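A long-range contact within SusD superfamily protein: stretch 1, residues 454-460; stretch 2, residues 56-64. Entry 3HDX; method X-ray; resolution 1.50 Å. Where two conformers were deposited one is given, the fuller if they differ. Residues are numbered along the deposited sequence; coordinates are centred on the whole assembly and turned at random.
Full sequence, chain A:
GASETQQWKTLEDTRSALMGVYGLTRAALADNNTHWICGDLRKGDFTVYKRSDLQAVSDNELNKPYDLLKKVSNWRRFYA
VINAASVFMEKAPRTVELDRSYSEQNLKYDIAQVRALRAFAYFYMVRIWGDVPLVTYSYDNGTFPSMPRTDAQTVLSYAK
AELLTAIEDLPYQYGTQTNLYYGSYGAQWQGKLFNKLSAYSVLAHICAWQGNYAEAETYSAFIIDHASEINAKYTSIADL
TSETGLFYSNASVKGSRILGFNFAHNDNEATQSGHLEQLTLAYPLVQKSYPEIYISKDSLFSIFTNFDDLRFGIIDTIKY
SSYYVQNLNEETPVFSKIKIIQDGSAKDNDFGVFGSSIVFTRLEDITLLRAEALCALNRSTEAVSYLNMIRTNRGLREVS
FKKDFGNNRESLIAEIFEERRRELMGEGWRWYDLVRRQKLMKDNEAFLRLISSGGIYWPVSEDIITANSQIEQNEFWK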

ATOM      1  N   GLY A 454     -10.739  19.440   0.537  1.00 16.14           N
ATOM      2  CA  GLY A 454     -10.783  18.322  -0.385  1.00 15.94           C
ATOM      3  C   GLY A 454      -9.715  18.311  -1.442  1.00 14.85           C
ATOM      4  O   GLY A 454      -9.731  17.426  -2.288  1.00 15.07           O
ATOM      5  N   GLY A 455      -8.747  19.234  -1.367  1.00 13.08           N
ATOM      6  CA  GLY A 455      -7.627  19.247  -2.293  1.00 13.76           C
ATOM      7  C   GLY A 455      -6.596  18.161  -2.096  1.00 13.28           C
ATOM      8  O   GLY A 455      -5.667  18.051  -2.889  1.00 13.67           O
ATOM      9  N   ILE A 456      -6.787  17.359  -1.048  1.00 11.80           N
ATOM     10  CA  ILE A 456      -5.978  16.161  -0.791  1.00 11.64           C
ATOM     11  C   ILE A 456      -6.498  14.949  -1.559  1.00 12.01           C
ATOM     12  O   ILE A 456      -5.860  13.873  -1.517  1.00 13.44           O
ATOM     13  CB  ILE A 456      -5.906  15.798   0.713  1.00 12.64           C
ATOM     14  CG1 ILE A 456      -7.304  15.556   1.320  1.00 13.31           C
ATOM     15  CG2 ILE A 456      -5.048  16.849   1.466  1.00 13.12           C
ATOM     16  CD1 ILE A 456      -7.259  14.784   2.637  1.00 13.65           C
ATOM     17  N   TYR A 457      -7.619  15.088  -2.269  1.00 11.66           N
ATOM     18  CA  TYR A 457      -8.140  13.989  -3.097  1.00 12.88           C
ATOM     19  C   TYR A 457      -7.967  14.293  -4.566  1.00 12.49           C
ATOM     20  O   TYR A 457      -7.648  15.423  -4.978  1.00 13.86           O
ATOM     21  CB  TYR A 457      -9.617  13.754  -2.753  1.00 13.50           C
ATOM     22  CG  TYR A 457      -9.813  13.459  -1.294  1.00 14.32           C
ATOM     23  CD1 TYR A 457      -9.211  12.358  -0.730  1.00 13.55           C
ATOM     24  CD2 TYR A 457     -10.593  14.270  -0.477  1.00 15.10           C
ATOM     25  CE1 TYR A 457      -9.375  12.056   0.591  1.00 14.47           C
ATOM     26  CE2 TYR A 457     -10.740  13.992   0.879  1.00 15.29           C
ATOM     27  CZ  TYR A 457     -10.121  12.861   1.406  1.00 14.04           C
ATOM     28  OH  TYR A 457     -10.259  12.489   2.748  1.00 16.49           O
ATOM     29  N   TRP A 458      -8.118  13.251  -5.356  1.00 11.56           N
ATOM     30  CA  TRP A 458      -8.071  13.331  -6.812  1.00 12.36           C
ATOM     31  C   TRP A 458      -9.419  13.749  -7.346  1.00 13.17           C
ATOM     32  O   TRP A 458     -10.472  13.478  -6.748  1.00 13.87           O
ATOM     33  CB  TRP A 458      -7.685  11.979  -7.452  1.00 12.74           C
ATOM     34  CG  TRP A 458      -6.241  11.732  -7.359  1.00 12.78           C
ATOM     35  CD1 TRP A 458      -5.515  11.451  -6.213  1.00 12.79           C
ATOM     36  CD2 TRP A 458      -5.309  11.732  -8.444  1.00 12.14           C
ATOM     37  NE1 TRP A 458      -4.188  11.280  -6.547  1.00 13.24           N
ATOM     38  CE2 TRP A 458      -4.031  11.424  -7.904  1.00 13.07           C
ATOM     39  CE3 TRP A 458      -5.433  11.942  -9.838  1.00 14.32           C
ATOM     40  CZ2 TRP A 458      -2.861  11.381  -8.703  1.00 14.78           C
ATOM     41  CZ3 TRP A 458      -4.281  11.857 -10.628  1.00 15.37           C
ATOM     42  CH2 TRP A 458      -3.011  11.586 -10.056  1.00 15.73           C
ATOM     43  N   PRO A 459      -9.423  14.417  -8.510  1.00 14.73           N
ATOM     44  CA  PRO A 459     -10.707  14.665  -9.155  1.00 14.29           C
ATOM     45  C   PRO A 459     -11.352  13.336  -9.603  1.00 14.10           C
ATOM     46  O   PRO A 459     -10.653  12.348  -9.785  1.00 13.88           O
ATOM     47  CB  PRO A 459     -10.320  15.489 -10.383  1.00 14.90           C
ATOM     48  CG  PRO A 459      -8.929  15.321 -10.589  1.00 16.86           C
ATOM     49  CD  PRO A 459      -8.302  14.909  -9.318  1.00 14.90           C
ATOM     50  N   VAL A 460     -12.682  13.344  -9.705  1.00 13.41           N
ATOM     51  CA  VAL A 460     -13.441  12.287 -10.337  1.00 14.42           C
ATOM     52  C   VAL A 460     -13.310  12.490 -11.865  1.00 16.03           C
ATOM     53  O   VAL A 460     -13.391  13.605 -12.366  1.00 16.52           O
ATOM     54  CB  VAL A 460     -14.929  12.310  -9.883  1.00 14.96           C
ATOM     55  CG1 VAL A 460     -15.772  11.230 -10.601  1.00 15.77           C
ATOM     56  CG2 VAL A 460     -15.005  12.139  -8.374  1.00 15.85           C
TER
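Stretch 2 56-64: AVSDNELNK

Stretch 2 leaves a helix and settles as a loop against stretch 1, which has neither helix nor strand; the two bury 296 Å² between them. The register runs in the same sense along both stretches: the CA of Gly 455 is 8.3 Å from that of Asn 60, and the CA of Trp 458 is 6.8 Å from that of Leu 62. The helix of stretch 2 closes in a Schellman motif, with Glu 61 N hydrogen-bonded to Ala 56 O (2.9 Å), Asn 60 N hydrogen-bonded to Val 57 O (2.9 Å) and Asn 60 at positive phi (62°). A type I turn from Glu 61 to Lys 64 follows; another, from Gly 454 to Tyr 457, opens stretch 1. The CA-to-CB bond of Asn 60 points sideways, but chi1 t with chi2 38° brings its amide end nearer, and Asn 60 ND2 donates to Gly 455 O at 3.1 Å, nearly straight at 162°. This is the one hydrogen bond across the contact; OD1 is satisfied elsewhere in the structure. Leu 62 gives the largest buried area. The CA-to-CB bond of Leu 62 points toward stretch 1, and the m,t rotamer sets CD1 over a face of the Trp 458 indole, with 3.6 Å between Leu 62 CD1 and Trp 458 CD2. Leu 62 CD1 lies 3.7 Å from the centroid of the Trp 458 five-membered ring and only 12° off its normal, a CH-pi contact. The CA-to-CB bond of Trp 458 points sideways, but with chi1 m and chi2 70° the end of its ring comes nearer, and Trp 458 CH2 lies 4.2 Å from Val 57 CG2 on the helix. The CA-to-CB bond of Pro 459 points toward stretch 2; Pro 459 CD packs 3.8 Å from Leu 62 CB, and Pro 459 CG lies 3.7 Å from Leu 62 O.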

ATOM      1  N   ALA A  56       3.099  17.492 -12.821  1.00 14.09           N
ATOM      2  CA  ALA A  56       1.774  17.946 -12.357  1.00 14.18           C
ATOM      3  C   ALA A  56       1.299  17.133 -11.140  1.00 14.37           C
ATOM      4  O   ALA A  56       0.785  17.693 -10.179  1.00 15.79           O
ATOM      5  CB  ALA A  56       0.744  17.932 -13.470  1.00 14.99           C
ATOM      6  N   VAL A  57       1.529  15.816 -11.172  1.00 13.91           N
ATOM      7  CA  VAL A  57       1.201  14.988  -9.998  1.00 13.99           C
ATOM      8  C   VAL A  57       2.006  15.473  -8.779  1.00 13.04           C
ATOM      9  O   VAL A  57       1.463  15.706  -7.687  1.00 13.19           O
ATOM     10  CB  VAL A  57       1.483  13.508 -10.243  1.00 13.90           C
ATOM     11  CG1 VAL A  57       1.220  12.681  -8.967  1.00 14.85           C
ATOM     12  CG2 VAL A  57       0.674  12.982 -11.471  1.00 13.95           C
ATOM     13  N   SER A  58       3.318  15.603  -8.960  1.00 13.10           N
ATOM     14  CA  SER A  58       4.199  16.027  -7.896  1.00 12.91           C
ATOM     15  C   SER A  58       3.773  17.366  -7.276  1.00 12.90           C
ATOM     16  O   SER A  58       3.797  17.534  -6.047  1.00 14.47           O
ATOM     17  CB  SER A  58       5.647  16.060  -8.387  1.00 13.35           C
ATOM     18  OG  SER A  58       6.524  16.476  -7.355  1.00 16.50           O
ATOM     19  N   ASP A  59       3.332  18.296  -8.125  1.00 13.09           N
ATOM     20  CA  ASP A  59       2.850  19.592  -7.666  1.00 14.14           C
ATOM     21  C   ASP A  59       1.422  19.632  -7.177  1.00 14.67           C
ATOM     22  O   ASP A  59       0.974  20.692  -6.743  1.00 15.62           O
ATOM     23  CB  ASP A  59       2.946  20.611  -8.820  1.00 14.88           C
ATOM     24  CG  ASP A  59       4.371  20.911  -9.268  1.00 17.03           C
ATOM     25  OD1 ASP A  59       5.330  20.753  -8.492  1.00 17.46           O
ATOM     26  OD2 ASP A  59       4.496  21.412 -10.422  1.00 18.69           O
ATOM     27  N   ASN A  60       0.699  18.507  -7.197  1.00 13.71           N
ATOM     28  CA  ASN A  60      -0.729  18.490  -6.847  1.00 15.07           C
ATOM     29  C   ASN A  60      -1.600  19.354  -7.786  1.00 15.31           C
ATOM     30  O   ASN A  60      -2.629  19.889  -7.348  1.00 17.50           O
ATOM     31  CB  ASN A  60      -0.987  18.867  -5.376  1.00 14.84           C
ATOM     32  CG  ASN A  60      -2.373  18.425  -4.900  1.00 14.50           C
ATOM     33  OD1 ASN A  60      -2.823  17.355  -5.291  1.00 14.38           O
ATOM     34  ND2 ASN A  60      -3.077  19.278  -4.115  1.00 15.81           N
ATOM     35  N   GLU A  61      -1.184  19.462  -9.063  1.00 16.50           N
ATOM     36  CA  GLU A  61      -1.921  20.212 -10.092  0.50 17.07           C
ATOM     37  C   GLU A  61      -2.703  19.174 -10.889  1.00 17.03           C
ATOM     38  O   GLU A  61      -2.457  18.945 -12.078  1.00 18.34           O
ATOM     39  CB  GLU A  61      -0.948  20.988 -10.984  0.50 17.93           C
ATOM     40  CG  GLU A  61      -0.259  22.128 -10.286  0.50 18.69           C
ATOM     41  CD  GLU A  61      -1.170  23.334 -10.090  0.50 20.04           C
ATOM     42  OE1 GLU A  61      -2.314  23.292 -10.602  0.50 21.69           O
ATOM     43  OE2 GLU A  61      -0.726  24.311  -9.437  0.50 19.45           O
ATOM     44  N   LEU A  62      -3.679  18.545 -10.204  1.00 16.28           N
ATOM     45  CA  LEU A  62      -4.371  17.387 -10.763  1.00 15.83           C
ATOM     46  C   LEU A  62      -5.453  17.649 -11.820  1.00 18.21           C
ATOM     47  O   LEU A  62      -5.968  16.699 -12.405  1.00 19.26           O
ATOM     48  CB  LEU A  62      -4.921  16.520  -9.619  1.00 14.78           C
ATOM     49  CG  LEU A  62      -3.955  16.125  -8.496  1.00 15.24           C
ATOM     50  CD1 LEU A  62      -4.692  15.175  -7.536  1.00 15.18           C
ATOM     51  CD2 LEU A  62      -2.652  15.504  -9.019  1.00 14.82           C
ATOM     52  N   ASN A  63      -5.742  18.936 -12.015  1.00 19.92           N
ATOM     53  CA  ASN A  63      -6.668  19.400 -13.077  0.50 21.06           C
ATOM     54  C   ASN A  63      -5.967  19.801 -14.365  1.00 22.59           C
ATOM     55  O   ASN A  63      -6.645  20.215 -15.349  1.00 23.60           O
ATOM     56  CB  ASN A  63      -7.537  20.567 -12.596  0.50 21.06           C
ATOM     57  CG  ASN A  63      -8.882  20.134 -12.172  0.50 19.93           C
ATOM     58  OD1 ASN A  63      -9.235  18.952 -12.251  0.50 20.52           O
ATOM     59  ND2 ASN A  63      -9.665  21.091 -11.709  0.50 20.57           N
ATOM     60  N   LYS A  64      -4.641  19.657 -14.434  1.00 23.68           N
ATOM     61  CA  LYS A  64      -3.924  19.980 -15.676  1.00 23.98           C
ATOM     62  C   LYS A  64      -4.307  18.990 -16.776  1.00 25.38           C
ATOM     63  O   LYS A  64      -4.624  17.831 -16.489  1.00 26.15           O
ATOM     64  CB  LYS A  64      -2.406  20.118 -15.458  1.00 23.67           C
ATOM     65  CG  LYS A  64      -2.053  21.440 -14.748  1.00 25.15           C
ATOM     66  CD  LYS A  64      -0.565  21.674 -14.715  1.00 26.94           C
ATOM     67  CE  LYS A  64      -0.229  23.087 -14.240  1.00 28.28           C
ATOM     68  NZ  LYS A  64       1.244  23.354 -13.988  1.00 29.28           N
TER